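Local coordinates for protein beta-L-arabinobiosidase (Bacteroides thetaiotaomicron, PDB 5MQR) that probably hydrolyses glycosidic bonds in plant pectin, releasing beta-L-arabinobiose, and may also have exo-alpha-sialidase activity, at residues T693-Q698 and Q1010-Y1015; A648-W653 and R675-R680; N706-A711 and D748-W753. All blocks are in the same frame, centred on the assembly; numbering follows the deposited sequence.

In the fold
All three contacts lie in the C-terminal, helix-rich half of the chain. Contact 2 is the one helix-helix pair, and its touching residues are all buried; contacts 1 and 3 join loops, contact 3 buried and contact 1 partly open. Contacts 1 and 3 share an element, since 693-698 and 706-711 belong to the same loop between strand 691-692 and helix 712-719. Contact 1 also touches contact 2, Y1015 packing on W677 and S678. The chemistry follows the place: the loops meet through water-bridged backbone groups and one phenylalanine each, whereas the helices meet directly, through tryptophans and an arginine. Bound buffer lies about 4 Å from the side chains of R1012 and, at contact 3, of F750.

Contact 1: T693-Q698 and Q1010-Y1015; sequences TEFLVQ and QERSRY
The loop 693-698 runs past the 3-10 turn 1011-1013 with V697 and R1012 closest, their CA atoms 5.8 Å apart, and water joins the two backbones. One water accepts from V697 N and donates to R1012 O at 2.6 Å; a second donates to R1012 O and R1014 O and takes a weak bond from L696 N. R1012 O is gripped by two waters and also lies at the edge of the F695 ring, 3.3 Å from CD1, where an aromatic C-H suits a carbonyl oxygen. The loops lead from short strands into helices 712-719 and 1022-1029, consistent with the (alpha/alpha)6 barrel of six-hairpin glycosidases, and bring together residues over 300 positions apart. R1012 points the same way as F695, its guanidinium plane 80° from the ring and R1012 NH2 3.9 Å from F695 CZ. A first torsion of 60° lays its chain beside that ring by setting CG between backbone N and carbonyl carbon; its NE forms a salt bridge with E996. Branched, compact V697 puts CG2 3.9 Å from R1012 CB. L696 CD1 reaches the edge of the Y1015 ring, 3.8 Å from CD2, and the phenol OH accepts from R1014 NH2 and bonds to E637.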
loop_
_atom_site.group_PDB
_atom_site.type_symbol
_atom_site.label_atom_id
_atom_site.label_comp_id
_atom_site.label_asym_id
_atom_site.label_seq_id
_atom_site.Cartn_x
_atom_site.Cartn_y
_atom_site.Cartn_z
ATOM N N THR A 693 9.730 -13.155 -34.166
ATOM C CA THR A 693 10.775 -14.120 -34.426
ATOM C C THR A 693 11.059 -15.049 -33.233
ATOM O O THR A 693 10.599 -14.811 -32.097
ATOM C CB THR A 693 12.080 -13.392 -34.799
ATOM O OG1 THR A 693 12.380 -12.427 -33.788
ATOM C CG2 THR A 693 11.939 -12.662 -36.143
ATOM N N GLU A 694 11.812 -16.110 -33.539
ATOM C CA GLU A 694 12.316 -17.098 -32.585
ATOM C C GLU A 694 13.846 -16.907 -32.437
ATOM O O GLU A 694 14.341 -16.634 -31.314
ATOM C CB GLU A 694 11.964 -18.519 -33.071
ATOM C CG GLU A 694 12.482 -19.660 -32.214
ATOM C CD GLU A 694 12.443 -21.023 -32.899
ATOM O OE1 GLU A 694 11.355 -21.589 -33.103
ATOM O OE2 GLU A 694 13.526 -21.565 -33.172
ATOM N N PHE A 695 14.563 -17.074 -33.566
ATOM C CA PHE A 695 15.974 -16.723 -33.705
ATOM C C PHE A 695 16.038 -15.306 -34.247
ATOM O O PHE A 695 15.287 -14.970 -35.179
ATOM C CB PHE A 695 16.668 -17.595 -34.748
ATOM C CG PHE A 695 17.073 -18.962 -34.265
ATOM C CD1 PHE A 695 18.262 -19.143 -33.588
ATOM C CD2 PHE A 695 16.300 -20.068 -34.554
ATOM C CE1 PHE A 695 18.673 -20.404 -33.182
ATOM C CE2 PHE A 695 16.687 -21.333 -34.151
ATOM C CZ PHE A 695 17.885 -21.502 -33.465
ATOM N N LEU A 696 16.945 -14.488 -33.714
ATOM C CA LEU A 696 17.235 -13.173 -34.320
ATOM C C LEU A 696 18.041 -13.337 -35.613
ATOM O O LEU A 696 17.748 -12.682 -36.602
ATOM C CB LEU A 696 17.984 -12.243 -33.370
ATOM C CG LEU A 696 17.267 -11.877 -32.075
ATOM C CD1 LEU A 696 18.191 -11.003 -31.240
ATOM C CD2 LEU A 696 15.964 -11.150 -32.334
ATOM N N VAL A 697 19.033 -14.226 -35.592
ATOM C CA VAL A 697 19.802 -14.541 -36.789
ATOM C C VAL A 697 18.930 -15.180 -37.885
ATOM O O VAL A 697 17.904 -15.812 -37.599
ATOM C CB VAL A 697 21.021 -15.459 -36.501
ATOM C CG1 VAL A 697 21.979 -14.814 -35.492
ATOM C CG2 VAL A 697 20.571 -16.859 -36.082
ATOM N N GLN A 698 19.346 -14.976 -39.135
ATOM C CA GLN A 698 18.585 -15.401 -40.307
ATOM C C GLN A 698 18.670 -16.912 -40.455
ATOM O O GLN A 698 19.738 -17.426 -40.747
ATOM C CB GLN A 698 19.150 -14.748 -41.579
ATOM C CG GLN A 698 18.511 -15.198 -42.892
ATOM C CD GLN A 698 17.138 -14.610 -43.070
ATOM O OE1 GLN A 698 16.108 -15.325 -43.036
ATOM N NE2 GLN A 698 17.097 -13.283 -43.235
ATOM N N GLN A 1010 28.208 -18.805 -29.333
ATOM C CA GLN A 1010 27.665 -18.628 -30.688
ATOM C C GLN A 1010 26.493 -17.632 -30.680
ATOM O O GLN A 1010 25.616 -17.659 -29.812
ATOM C CB GLN A 1010 27.208 -19.954 -31.294
ATOM C CG GLN A 1010 28.310 -20.968 -31.538
ATOM C CD GLN A 1010 27.778 -22.338 -31.960
ATOM O OE1 GLN A 1010 26.915 -22.437 -32.819
ATOM N NE2 GLN A 1010 28.319 -23.393 -31.372
ATOM N N GLU A 1011 26.498 -16.768 -31.681
ATOM C CA GLU A 1011 25.546 -15.668 -31.772
ATOM C C GLU A 1011 24.093 -16.117 -31.854
ATOM O O GLU A 1011 23.211 -15.478 -31.280
ATOM C CB GLU A 1011 25.869 -14.783 -32.980
ATOM C CG GLU A 1011 25.037 -13.514 -32.987
ATOM C CD GLU A 1011 25.309 -12.591 -34.140
ATOM O OE1 GLU A 1011 26.270 -12.803 -34.917
ATOM O OE2 GLU A 1011 24.517 -11.630 -34.255
ATOM N N ARG A 1012 23.851 -17.174 -32.600
ATOM C CA ARG A 1012 22.492 -17.696 -32.791
ATOM C C ARG A 1012 21.644 -17.870 -31.509
ATOM O O ARG A 1012 20.421 -17.666 -31.539
ATOM C CB ARG A 1012 22.537 -19.033 -33.524
ATOM C CG ARG A 1012 23.326 -20.128 -32.813
ATOM C CD ARG A 1012 23.322 -21.417 -33.641
ATOM N NE ARG A 1012 22.169 -22.257 -33.329
ATOM C CZ ARG A 1012 21.832 -23.359 -33.990
ATOM N NH1 ARG A 1012 22.528 -23.783 -35.053
ATOM N NH2 ARG A 1012 20.785 -24.061 -33.580
ATOM N N SER A 1013 22.286 -18.283 -30.413
ATOM C CA SER A 1013 21.569 -18.575 -29.174
ATOM C C SER A 1013 21.143 -17.332 -28.401
ATOM O O SER A 1013 20.251 -17.414 -27.555
ATOM C CB SER A 1013 22.415 -19.430 -28.248
ATOM O OG SER A 1013 22.539 -20.711 -28.778
ATOM N N ARG A 1014 21.806 -16.209 -28.652
ATOM C CA ARG A 1014 21.595 -15.014 -27.845
ATOM C C ARG A 1014 20.168 -14.524 -27.975
ATOM O O ARG A 1014 19.684 -14.358 -29.094
ATOM C CB ARG A 1014 22.564 -13.905 -28.243
ATOM C CG ARG A 1014 24.004 -14.204 -27.904
ATOM C CD ARG A 1014 24.926 -13.106 -28.387
ATOM N NE ARG A 1014 24.648 -11.838 -27.705
ATOM C CZ ARG A 1014 25.187 -10.662 -28.039
ATOM N NH1 ARG A 1014 26.067 -10.586 -29.046
ATOM N NH2 ARG A 1014 24.862 -9.562 -27.354
ATOM N N TYR A 1015 19.516 -14.313 -26.833
ATOM C CA TYR A 1015 18.150 -13.777 -26.765
ATOM C C TYR A 1015 17.117 -14.703 -27.419
ATOM O O TYR A 1015 16.153 -14.224 -28.009
ATOM C CB TYR A 1015 18.071 -12.361 -27.394
ATOM C CG TYR A 1015 19.232 -11.460 -27.000
ATOM C CD1 TYR A 1015 19.483 -11.149 -25.655
ATOM C CD2 TYR A 1015 20.085 -10.936 -27.956
ATOM C CE1 TYR A 1015 20.553 -10.355 -25.280
ATOM C CE2 TYR A 1015 21.156 -10.127 -27.585
ATOM C CZ TYR A 1015 21.386 -9.851 -26.247
ATOM O OH TYR A 1015 22.449 -9.048 -25.914
HETATM O O HOH W 1 18.057 -15.724 -30.768
HETATM O O HOH W 2 19.663 -15.566 -32.925
#

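Contact 2: A648-W653 and R675-R680; sequences AKASEW and RWWSLR
R680 runs along helix 647-657, its CB against the indole of W653 and its guanidinium against the methyl of A650. CB of R680 sits over one face of the W653 six-membered ring, 3.6 Å from the centroid, a CH-pi contact that suits a broad, electron-rich indole. W653 reaches it with CG anti to the backbone N (chi1 179°), which carries the ring across to the other helix. Beyond CB the arginine bends at chi2, and its guanidinium, turned 50° from the W653 ring, receives A650 CB over the centre of one face, 3.6 Å from R680 CZ. The small methyl of alanine suits this place, where it meets both the guanidinium and W677. The helices are 647-657 and 666-680, packed in the helix-rich C-terminal half; their short segments 648-653 and 675-680 make a steep 121°, with axes 10.3 Å apart. A650 CB lies 4.0 Å from W677 CD1, while that indole's NE1 bonds to N634. R680 NH1 lies over one face of W677 and donates to W677 O at 2.9 Å, tilted from the carbonyl plane. NH2 bonds to N647 and to I645 O, and these bonds fix how the buried guanidinium is turned.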
loop_
_atom_site.group_PDB
_atom_site.type_symbol
_atom_site.label_atom_id
_atom_site.label_comp_id
_atom_site.label_asym_id
_atom_site.label_seq_id
_atom_site.Cartn_x
_atom_site.Cartn_y
_atom_site.Cartn_z
ATOM N N ALA A 648 17.795 1.369 -27.552
ATOM C CA ALA A 648 17.592 2.772 -27.193
ATOM C C ALA A 648 16.092 3.119 -26.924
ATOM O O ALA A 648 15.811 4.045 -26.174
ATOM C CB ALA A 648 18.207 3.682 -28.270
ATOM N N LYS A 649 15.153 2.369 -27.516
ATOM C CA LYS A 649 13.703 2.577 -27.322
ATOM C C LYS A 649 13.071 1.574 -26.364
ATOM O O LYS A 649 11.877 1.653 -26.087
ATOM C CB LYS A 649 12.957 2.473 -28.673
ATOM C CG LYS A 649 13.362 3.511 -29.711
ATOM C CD LYS A 649 12.748 4.872 -29.418
ATOM C CE LYS A 649 13.697 6.021 -29.778
ATOM N NZ LYS A 649 12.982 7.342 -29.789
ATOM N N ALA A 650 13.873 0.655 -25.835
ATOM C CA ALA A 650 13.367 -0.490 -25.113
ATOM C C ALA A 650 12.764 -0.133 -23.758
ATOM O O ALA A 650 11.740 -0.723 -23.385
ATOM C CB ALA A 650 14.454 -1.568 -24.965
ATOM N N SER A 651 13.386 0.801 -23.032
ATOM C CA SER A 651 12.898 1.190 -21.696
ATOM C C SER A 651 11.550 1.862 -21.823
ATOM O O SER A 651 10.652 1.590 -21.069
ATOM C CB SER A 651 13.877 2.140 -20.984
ATOM O OG SER A 651 13.491 2.350 -19.627
ATOM N N GLU A 652 11.427 2.741 -22.794
ATOM C CA GLU A 652 10.155 3.434 -23.072
ATOM C C GLU A 652 9.060 2.433 -23.470
ATOM O O GLU A 652 7.934 2.490 -22.942
ATOM C CB GLU A 652 10.340 4.508 -24.151
ATOM C CG GLU A 652 9.049 5.178 -24.617
ATOM C CD GLU A 652 9.305 6.351 -25.574
ATOM O OE1 GLU A 652 10.100 6.202 -26.534
ATOM O OE2 GLU A 652 8.707 7.437 -25.360
ATOM N N TRP A 653 9.395 1.520 -24.382
ATOM C CA TRP A 653 8.485 0.451 -24.752
ATOM C C TRP A 653 8.064 -0.370 -23.524
ATOM O O TRP A 653 6.885 -0.677 -23.381
ATOM C CB TRP A 653 9.103 -0.437 -25.834
ATOM C CG TRP A 653 8.219 -1.590 -26.267
ATOM C CD1 TRP A 653 7.332 -1.611 -27.314
ATOM C CD2 TRP A 653 8.139 -2.874 -25.654
ATOM N NE1 TRP A 653 6.723 -2.844 -27.391
ATOM C CE2 TRP A 653 7.193 -3.630 -26.376
ATOM C CE3 TRP A 653 8.773 -3.458 -24.561
ATOM C CZ2 TRP A 653 6.876 -4.929 -26.044
ATOM C CZ3 TRP A 653 8.462 -4.761 -24.236
ATOM C CH2 TRP A 653 7.520 -5.482 -24.976
ATOM N N ARG A 675 13.582 -10.799 -19.279
ATOM C CA ARG A 675 12.857 -11.602 -20.266
ATOM C C ARG A 675 11.885 -10.735 -21.049
ATOM O O ARG A 675 11.652 -11.006 -22.226
ATOM C CB ARG A 675 12.149 -12.785 -19.615
ATOM C CG ARG A 675 13.121 -13.909 -19.212
ATOM C CD ARG A 675 13.789 -14.580 -20.412
ATOM N NE ARG A 675 12.799 -15.167 -21.284
ATOM C CZ ARG A 675 12.478 -16.462 -21.348
ATOM N NH1 ARG A 675 13.107 -17.396 -20.618
ATOM N NH2 ARG A 675 11.505 -16.829 -22.176
ATOM N N TRP A 676 11.359 -9.676 -20.421
ATOM C CA TRP A 676 10.582 -8.715 -21.202
ATOM C C TRP A 676 11.474 -7.957 -22.202
ATOM O O TRP A 676 11.084 -7.780 -23.341
ATOM C CB TRP A 676 9.831 -7.719 -20.333
ATOM C CG TRP A 676 8.634 -8.247 -19.663
ATOM C CD1 TRP A 676 8.356 -8.158 -18.331
ATOM C CD2 TRP A 676 7.517 -8.907 -20.261
ATOM N NE1 TRP A 676 7.141 -8.731 -18.059
ATOM C CE2 TRP A 676 6.604 -9.209 -19.217
ATOM C CE3 TRP A 676 7.212 -9.309 -21.559
ATOM C CZ2 TRP A 676 5.404 -9.881 -19.431
ATOM C CZ3 TRP A 676 6.013 -9.967 -21.782
ATOM C CH2 TRP A 676 5.120 -10.249 -20.721
ATOM N N TRP A 677 12.649 -7.518 -21.744
ATOM C CA TRP A 677 13.604 -6.780 -22.556
ATOM C C TRP A 677 14.099 -7.630 -23.729
ATOM O O TRP A 677 14.348 -7.134 -24.830
ATOM C CB TRP A 677 14.780 -6.357 -21.654
ATOM C CG TRP A 677 15.922 -5.637 -22.315
ATOM C CD1 TRP A 677 16.036 -4.295 -22.532
ATOM C CD2 TRP A 677 17.131 -6.214 -22.767
ATOM N NE1 TRP A 677 17.240 -4.005 -23.113
ATOM C CE2 TRP A 677 17.936 -5.170 -23.269
ATOM C CE3 TRP A 677 17.614 -7.520 -22.819
ATOM C CZ2 TRP A 677 19.195 -5.392 -23.820
ATOM C CZ3 TRP A 677 18.869 -7.741 -23.357
ATOM C CH2 TRP A 677 19.649 -6.678 -23.841
ATOM N N SER A 678 14.252 -8.913 -23.462
ATOM C CA SER A 678 14.652 -9.857 -24.460
ATOM C C SER A 678 13.547 -10.103 -25.482
ATOM O O SER A 678 13.776 -9.965 -26.672
ATOM C CB SER A 678 15.003 -11.178 -23.800
ATOM O OG SER A 678 15.706 -11.906 -24.766
ATOM N N LEU A 679 12.360 -10.470 -24.999
ATOM C CA LEU A 679 11.201 -10.719 -25.869
ATOM C C LEU A 679 10.970 -9.563 -26.833
ATOM O O LEU A 679 10.702 -9.771 -28.002
ATOM C CB LEU A 679 9.931 -10.937 -25.047
ATOM C CG LEU A 679 8.661 -11.174 -25.855
ATOM C CD1 LEU A 679 8.674 -12.569 -26.454
ATOM C CD2 LEU A 679 7.432 -10.972 -25.008
ATOM N N ARG A 680 11.111 -8.338 -26.332
ATOM C CA ARG A 680 10.867 -7.157 -27.137
ATOM C C ARG A 680 11.733 -7.082 -28.412
ATOM O O ARG A 680 11.280 -6.548 -29.439
ATOM C CB ARG A 680 10.906 -5.877 -26.268
ATOM C CG ARG A 680 11.688 -4.691 -26.813
ATOM C CD ARG A 680 13.118 -4.956 -26.403
ATOM N NE ARG A 680 14.055 -4.387 -27.272
ATOM C CZ ARG A 680 15.358 -4.370 -27.040
ATOM N NH1 ARG A 680 15.918 -4.904 -25.946
ATOM N NH2 ARG A 680 16.106 -3.794 -27.959
#

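Contact 3: N706-A711 and D748-W753; sequences NLIACA and DKFSSW
F750 lays one face of its ring against C710, and the principal interaction is CH-pi: C710 CB stands 3.7 Å from the ring centroid, 14° off the normal. The backbone shares the approach, with C710 CA 3.5 Å from F750 CG, so the ring lies flat along the chain rather than meeting a single methyl. A small cysteine suits this place, since it lets the ring come down close. Its sulfur forms a Cys sulfur-aromatic contact, 4.6 Å from the centroid and oblique at 34°; with SG anti to the backbone N (chi1 177°), the sulfur leans toward CD1.

Apolar packing extends the contact along the loop. I708 CG2 approaches F750 CE2 at 3.9 Å, the two side chains crossing at a slant, and A709 CB comes to 4.2 Å from F750 CD2. Replacing F750 by an alanine would probably leave C710 and I708 without their aromatic partner and open a gap between the two loops.

Polar links run through water between backbone carbonyls. One water donates to C710 O and S751 O, both at 2.8 Å, and another lies 2.7 Å from A709 O and also near S751 O. S751 itself is anchored through OG to D803 and Q798. Both loops lead straight into helices of the MGH1-like domain, A711 and W753 being at the N-cap positions of helices 712-719 and 754-765. Facing carbonyls cannot bond to each other, so water, which can donate to both, probably mediates between the backbones, while the aromatic face supplies the direct, apolar part of the join.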
loop_
_atom_site.group_PDB
_atom_site.type_symbol
_atom_site.label_atom_id
_atom_site.label_comp_id
_atom_site.label_asym_id
_atom_site.label_seq_id
_atom_site.Cartn_x
_atom_site.Cartn_y
_atom_site.Cartn_z
ATOM N N ASN A 706 11.836 -14.208 -41.621
ATOM C CA ASN A 706 12.514 -15.061 -40.646
ATOM C C ASN A 706 11.581 -15.741 -39.591
ATOM O O ASN A 706 12.011 -16.118 -38.499
ATOM C CB ASN A 706 13.662 -14.274 -39.982
ATOM C CG ASN A 706 14.722 -15.165 -39.403
ATOM O OD1 ASN A 706 15.083 -16.192 -39.992
ATOM N ND2 ASN A 706 15.232 -14.789 -38.228
ATOM N N LEU A 707 10.319 -15.940 -39.952
ATOM C CA LEU A 707 9.350 -16.509 -39.024
ATOM C C LEU A 707 9.468 -18.027 -38.941
ATOM O O LEU A 707 9.553 -18.708 -39.957
ATOM C CB LEU A 707 7.938 -16.106 -39.425
ATOM C CG LEU A 707 7.640 -14.606 -39.355
ATOM C CD1 LEU A 707 6.271 -14.314 -39.962
ATOM C CD2 LEU A 707 7.714 -14.102 -37.920
ATOM N N ILE A 708 9.494 -18.530 -37.715
ATOM C CA ILE A 708 9.515 -19.949 -37.427
ATOM C C ILE A 708 8.326 -20.274 -36.493
ATOM O O ILE A 708 8.149 -19.636 -35.458
ATOM C CB ILE A 708 10.847 -20.314 -36.765
ATOM C CG1 ILE A 708 12.001 -20.085 -37.741
ATOM C CG2 ILE A 708 10.832 -21.752 -36.262
ATOM C CD1 ILE A 708 13.371 -20.074 -37.105
ATOM N N ALA A 709 7.541 -21.289 -36.852
ATOM C CA ALA A 709 6.262 -21.571 -36.181
ATOM C C ALA A 709 6.327 -22.382 -34.898
ATOM O O ALA A 709 5.328 -22.514 -34.196
ATOM C CB ALA A 709 5.334 -22.287 -37.138
ATOM N N CYS A 710 7.475 -22.970 -34.639
ATOM C CA CYS A 710 7.642 -23.951 -33.568
ATOM C C CYS A 710 7.085 -23.504 -32.219
ATOM O O CYS A 710 6.322 -24.251 -31.595
ATOM C CB CYS A 710 9.134 -24.295 -33.428
ATOM S SG CYS A 710 9.451 -25.423 -32.074
ATOM N N ALA A 711 7.447 -22.285 -31.805
ATOM C CA ALA A 711 7.113 -21.749 -30.468
ATOM C C ALA A 711 6.002 -20.672 -30.426
ATOM O O ALA A 711 5.900 -19.917 -29.448
ATOM C CB ALA A 711 8.384 -21.208 -29.809
ATOM N N ASP A 748 2.816 -25.536 -41.485
ATOM C CA ASP A 748 2.769 -26.980 -41.605
ATOM C C ASP A 748 4.065 -27.695 -41.135
ATOM O O ASP A 748 4.078 -28.908 -41.082
ATOM C CB ASP A 748 2.267 -27.432 -43.015
ATOM C CG ASP A 748 3.266 -27.179 -44.157
ATOM O OD1 ASP A 748 4.453 -26.832 -43.940
ATOM O OD2 ASP A 748 2.836 -27.333 -45.319
ATOM N N LYS A 749 5.121 -26.960 -40.779
ATOM C CA LYS A 749 6.387 -27.565 -40.379
ATOM C C LYS A 749 6.494 -27.838 -38.885
ATOM O O LYS A 749 7.417 -28.519 -38.471
ATOM C CB LYS A 749 7.582 -26.691 -40.821
ATOM C CG LYS A 749 7.729 -26.495 -42.331
ATOM C CD LYS A 749 8.052 -27.799 -43.035
ATOM C CE LYS A 749 8.278 -27.583 -44.523
ATOM N NZ LYS A 749 8.095 -28.878 -45.246
ATOM N N PHE A 750 5.575 -27.301 -38.083
ATOM C CA PHE A 750 5.608 -27.516 -36.644
ATOM C C PHE A 750 4.225 -27.715 -36.045
ATOM O O PHE A 750 3.256 -27.040 -36.437
ATOM C CB PHE A 750 6.311 -26.353 -35.935
ATOM C CG PHE A 750 7.769 -26.231 -36.275
ATOM C CD1 PHE A 750 8.706 -27.068 -35.678
ATOM C CD2 PHE A 750 8.204 -25.312 -37.213
ATOM C CE1 PHE A 750 10.057 -26.979 -36.000
ATOM C CE2 PHE A 750 9.552 -25.210 -37.531
ATOM C CZ PHE A 750 10.478 -26.047 -36.930
ATOM N N SER A 751 4.152 -28.649 -35.095
ATOM C CA SER A 751 2.948 -28.893 -34.341
ATOM C C SER A 751 2.453 -27.586 -33.735
ATOM O O SER A 751 3.232 -26.653 -33.498
ATOM C CB SER A 751 3.196 -29.906 -33.224
ATOM O OG SER A 751 3.694 -31.135 -33.723
ATOM N N SER A 752 1.144 -27.541 -33.492
ATOM C CA SER A 752 0.469 -26.316 -33.052
ATOM C C SER A 752 -0.490 -26.538 -31.887
ATOM O O SER A 752 -1.337 -27.450 -31.949
ATOM C CB SER A 752 -0.317 -25.718 -34.223
ATOM O OG SER A 752 -1.119 -24.646 -33.775
ATOM N N TRP A 753 -0.366 -25.692 -30.855
ATOM C CA TRP A 753 -1.435 -25.497 -29.861
ATOM C C TRP A 753 -2.020 -24.104 -29.951
ATOM O O TRP A 753 -2.511 -23.557 -28.975
ATOM C CB TRP A 753 -1.010 -25.878 -28.436
ATOM C CG TRP A 753 -0.037 -25.023 -27.678
ATOM C CD1 TRP A 753 -0.344 -24.046 -26.817
ATOM C CD2 TRP A 753 1.393 -25.136 -27.658
ATOM N NE1 TRP A 753 0.782 -23.510 -26.271
ATOM C CE2 TRP A 753 1.870 -24.173 -26.760
ATOM C CE3 TRP A 753 2.310 -25.968 -28.295
ATOM C CZ2 TRP A 753 3.225 -23.996 -26.497
ATOM C CZ3 TRP A 753 3.662 -25.797 -28.030
ATOM C CH2 TRP A 753 4.108 -24.814 -27.149
HETATM O O HOH W 3 2.833 -23.496 -34.114
HETATM O O HOH W 4 5.558 -26.904 -31.934
#